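Local coordinates for protein phosphoheptose isomerase (Neisseria gonorrhoeae, PDB 5I01) that probably converts sedoheptulose 7-phosphate into D-glycero-D-manno-heptose 7-phosphate as a zinc-binding homotetrameric isomerase of the SIS family, at residues F100-S105 against V130-K135. The protein carries 1 engineered substitution. Residues are numbered along the deposited sequence; the frame is centred on the assembly and turned at random.
Sequences FDHVFS and VIEAVK
Glu132 and His102 run side by side and point the same way, with the carboxylate plane turned 85° from the imidazole plane. OE1 of Glu132 approaches the ring obliquely and lies 3.6 Å from ND1 of His102, too long to count as a hydrogen bond, with CE1 nearly as close to OE1. The glutamate is bent at its second torsion (chi2 -79°), which folds CD back from an extended course. Its base does the closer touching: CB of Glu132 rests 3.3 Å from the carbonyl O of Asp101. The other carboxylate oxygen, OE2, forms a salt bridge at 3.5 Å with NZ of Lys135, three residues further along the helix.

Beyond this polar edge the backbones come close, CA of Ser105 lying 4.0 Å from CA of Ala133. Small groups meet at this close approach: the methylene CB of Ser105 sits 3.5 Å from the carbonyl O of Glu132, and CB of Ala133 meets CB of Phe104 at 3.8 Å. The Phe104 ring turns its edge to the backbone N of Val130, while CG2 of Val103 covers the centre of one face. Leu91, Asn54 and Asn129 also touch Phe104; Asn54 is a predicted substrate-binding residue. The contact thus joins the loop after helix 88-97 and the start of helix 105-111 to helix 128-139 through van der Waals packing, and the carboxylate of Glu132, a partly exposed residue, may add a modest electrostatic attraction should His102 be protonated.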
ATOM      1  N   PHE A 100     -13.251  12.332   0.918  1.00 34.47           N
ATOM      2  CA  PHE A 100     -13.040  10.929   1.284  1.00 35.37           C
ATOM      3  C   PHE A 100     -14.157   9.972   0.838  1.00 36.36           C
ATOM      4  O   PHE A 100     -13.898   8.796   0.605  1.00 37.04           O
ATOM      5  CB  PHE A 100     -12.790  10.785   2.790  1.00 35.33           C
ATOM      6  CG  PHE A 100     -12.325   9.408   3.188  1.00 35.67           C
ATOM      7  CD1 PHE A 100     -11.076   8.935   2.786  1.00 35.98           C
ATOM      8  CD2 PHE A 100     -13.143   8.570   3.934  1.00 35.53           C
ATOM      9  CE1 PHE A 100     -10.649   7.659   3.132  1.00 35.56           C
ATOM     10  CE2 PHE A 100     -12.719   7.297   4.288  1.00 36.29           C
ATOM     11  CZ  PHE A 100     -11.470   6.845   3.889  1.00 35.58           C
ATOM     12  N   ASP A 101     -15.377  10.479   0.683  1.00 36.52           N
ATOM     13  CA  ASP A 101     -16.526   9.640   0.330  1.00 38.03           C
ATOM     14  C   ASP A 101     -16.532   9.143  -1.133  1.00 36.08           C
ATOM     15  O   ASP A 101     -17.355   8.296  -1.487  1.00 33.49           O
ATOM     16  CB  ASP A 101     -17.834  10.381   0.657  1.00 41.40           C
ATOM     17  CG  ASP A 101     -17.940  10.799   2.147  1.00 45.95           C
ATOM     18  OD1 ASP A 101     -17.056  10.439   2.979  1.00 45.76           O
ATOM     19  OD2 ASP A 101     -18.925  11.506   2.478  1.00 51.85           O
ATOM     20  N   HIS A 102     -15.629   9.668  -1.966  1.00 34.60           N
ATOM     21  CA  HIS A 102     -15.503   9.257  -3.357  1.00 35.64           C
ATOM     22  C   HIS A 102     -14.247   8.408  -3.638  1.00 34.69           C
ATOM     23  O   HIS A 102     -13.953   8.118  -4.798  1.00 33.99           O
ATOM     24  CB  HIS A 102     -15.490  10.501  -4.258  1.00 38.75           C
ATOM     25  CG  HIS A 102     -16.600  11.469  -3.971  1.00 42.93           C
ATOM     26  ND1 HIS A 102     -17.889  11.281  -4.423  1.00 44.34           N
ATOM     27  CD2 HIS A 102     -16.615  12.625  -3.265  1.00 44.39           C
ATOM     28  CE1 HIS A 102     -18.648  12.280  -4.011  1.00 44.25           C
ATOM     29  NE2 HIS A 102     -17.899  13.109  -3.307  1.00 44.30           N
ATOM     30  N   VAL A 103     -13.511   7.999  -2.599  1.00 33.34           N
ATOM     31  CA  VAL A 103     -12.267   7.246  -2.814  1.00 31.74           C
ATOM     32  C   VAL A 103     -12.449   5.881  -3.465  1.00 29.86           C
ATOM     33  O   VAL A 103     -11.561   5.432  -4.176  1.00 30.54           O
ATOM     34  CB  VAL A 103     -11.376   7.108  -1.549  1.00 31.59           C
ATOM     35  CG1 VAL A 103     -10.885   8.480  -1.090  1.00 31.75           C
ATOM     36  CG2 VAL A 103     -12.065   6.323  -0.434  1.00 31.82           C
ATOM     37  N   PHE A 104     -13.583   5.229  -3.225  1.00 28.64           N
ATOM     38  CA  PHE A 104     -13.897   3.931  -3.858  1.00 28.13           C
ATOM     39  C   PHE A 104     -14.775   4.088  -5.108  1.00 27.98           C
ATOM     40  O   PHE A 104     -14.527   3.443  -6.135  1.00 27.62           O
ATOM     41  CB  PHE A 104     -14.575   2.983  -2.855  1.00 27.34           C
ATOM     42  CG  PHE A 104     -13.768   2.729  -1.597  1.00 26.89           C
ATOM     43  CD1 PHE A 104     -12.382   2.556  -1.642  1.00 26.99           C
ATOM     44  CD2 PHE A 104     -14.400   2.631  -0.364  1.00 26.48           C
ATOM     45  CE1 PHE A 104     -11.660   2.320  -0.487  1.00 26.62           C
ATOM     46  CE2 PHE A 104     -13.679   2.389   0.796  1.00 25.92           C
ATOM     47  CZ  PHE A 104     -12.313   2.231   0.736  1.00 26.44           C
ATOM     48  N   SER A 105     -15.782   4.948  -5.027  1.00 27.55           N
ATOM     49  CA  SER A 105     -16.667   5.208  -6.166  1.00 29.03           C
ATOM     50  C   SER A 105     -15.955   5.707  -7.438  1.00 29.81           C
ATOM     51  O   SER A 105     -16.416   5.425  -8.529  1.00 30.73           O
ATOM     52  CB  SER A 105     -17.778   6.192  -5.775  1.00 29.10           C
ATOM     53  OG  SER A 105     -17.293   7.523  -5.765  1.00 31.04           O
ATOM     54  N   VAL A 130     -18.233   3.385   1.059  1.00 28.73           N
ATOM     55  CA  VAL A 130     -18.754   2.104   0.546  1.00 29.12           C
ATOM     56  C   VAL A 130     -20.156   2.253  -0.066  1.00 30.14           C
ATOM     57  O   VAL A 130     -20.451   1.620  -1.074  1.00 28.44           O
ATOM     58  CB  VAL A 130     -18.769   0.999   1.618  1.00 28.79           C
ATOM     59  CG1 VAL A 130     -19.217  -0.333   1.003  1.00 28.58           C
ATOM     60  CG2 VAL A 130     -17.392   0.873   2.264  1.00 28.84           C
ATOM     61  N   ILE A 131     -21.006   3.090   0.539  1.00 32.80           N
ATOM     62  CA  ILE A 131     -22.320   3.461  -0.047  1.00 33.87           C
ATOM     63  C   ILE A 131     -22.168   4.102  -1.437  1.00 35.32           C
ATOM     64  O   ILE A 131     -22.822   3.669  -2.399  1.00 34.92           O
ATOM     65  CB  ILE A 131     -23.119   4.431   0.875  1.00 33.38           C
ATOM     66  CG1 ILE A 131     -23.586   3.707   2.160  1.00 32.60           C
ATOM     67  CG2 ILE A 131     -24.305   5.068   0.134  1.00 31.94           C
ATOM     68  CD1 ILE A 131     -24.028   4.648   3.271  1.00 31.77           C
ATOM     69  N   GLU A 132     -21.323   5.128  -1.543  1.00 36.38           N
ATOM     70  CA  GLU A 132     -21.088   5.782  -2.841  1.00 38.24           C
ATOM     71  C   GLU A 132     -20.549   4.794  -3.892  1.00 37.50           C
ATOM     72  O   GLU A 132     -20.900   4.898  -5.077  1.00 36.07           O
ATOM     73  CB  GLU A 132     -20.171   7.013  -2.701  1.00 41.22           C
ATOM     74  CG  GLU A 132     -20.887   8.286  -2.257  1.00 43.71           C
ATOM     75  CD  GLU A 132     -21.647   8.982  -3.394  1.00 48.36           C
ATOM     76  OE1 GLU A 132     -21.010   9.417  -4.390  1.00 53.54           O
ATOM     77  OE2 GLU A 132     -22.887   9.113  -3.298  1.00 48.15           O
ATOM     78  N   ALA A 133     -19.722   3.837  -3.454  1.00 36.36           N
ATOM     79  CA  ALA A 133     -19.233   2.758  -4.333  1.00 36.27           C
ATOM     80  C   ALA A 133     -20.352   1.847  -4.858  1.00 36.68           C
ATOM     81  O   ALA A 133     -20.311   1.429  -6.011  1.00 35.36           O
ATOM     82  CB  ALA A 133     -18.173   1.924  -3.627  1.00 36.24           C
ATOM     83  N   VAL A 134     -21.334   1.539  -4.007  1.00 37.89           N
ATOM     84  CA  VAL A 134     -22.514   0.752  -4.403  1.00 38.07           C
ATOM     85  C   VAL A 134     -23.320   1.464  -5.508  1.00 39.24           C
ATOM     86  O   VAL A 134     -23.719   0.838  -6.506  1.00 37.66           O
ATOM     87  CB  VAL A 134     -23.411   0.425  -3.181  1.00 38.86           C
ATOM     88  CG1 VAL A 134     -24.747  -0.184  -3.605  1.00 38.90           C
ATOM     89  CG2 VAL A 134     -22.685  -0.528  -2.237  1.00 39.47           C
ATOM     90  N   LYS A 135     -23.550   2.767  -5.336  1.00 40.32           N
ATOM     91  CA  LYS A 135     -24.198   3.565  -6.383  1.00 40.25           C
ATOM     92  C   LYS A 135     -23.466   3.426  -7.718  1.00 37.85           C
ATOM     93  O   LYS A 135     -24.076   3.051  -8.725  1.00 39.58           O
ATOM     94  CB  LYS A 135     -24.317   5.040  -5.979  1.00 41.97           C
ATOM     95  CG  LYS A 135     -25.464   5.303  -5.015  1.00 45.65           C
ATOM     96  CD  LYS A 135     -25.318   6.640  -4.296  1.00 49.01           C
ATOM     97  CE  LYS A 135     -26.403   6.850  -3.249  1.00 49.75           C
ATOM     98  NZ  LYS A 135     -25.956   7.795  -2.193  1.00 50.21           N
TER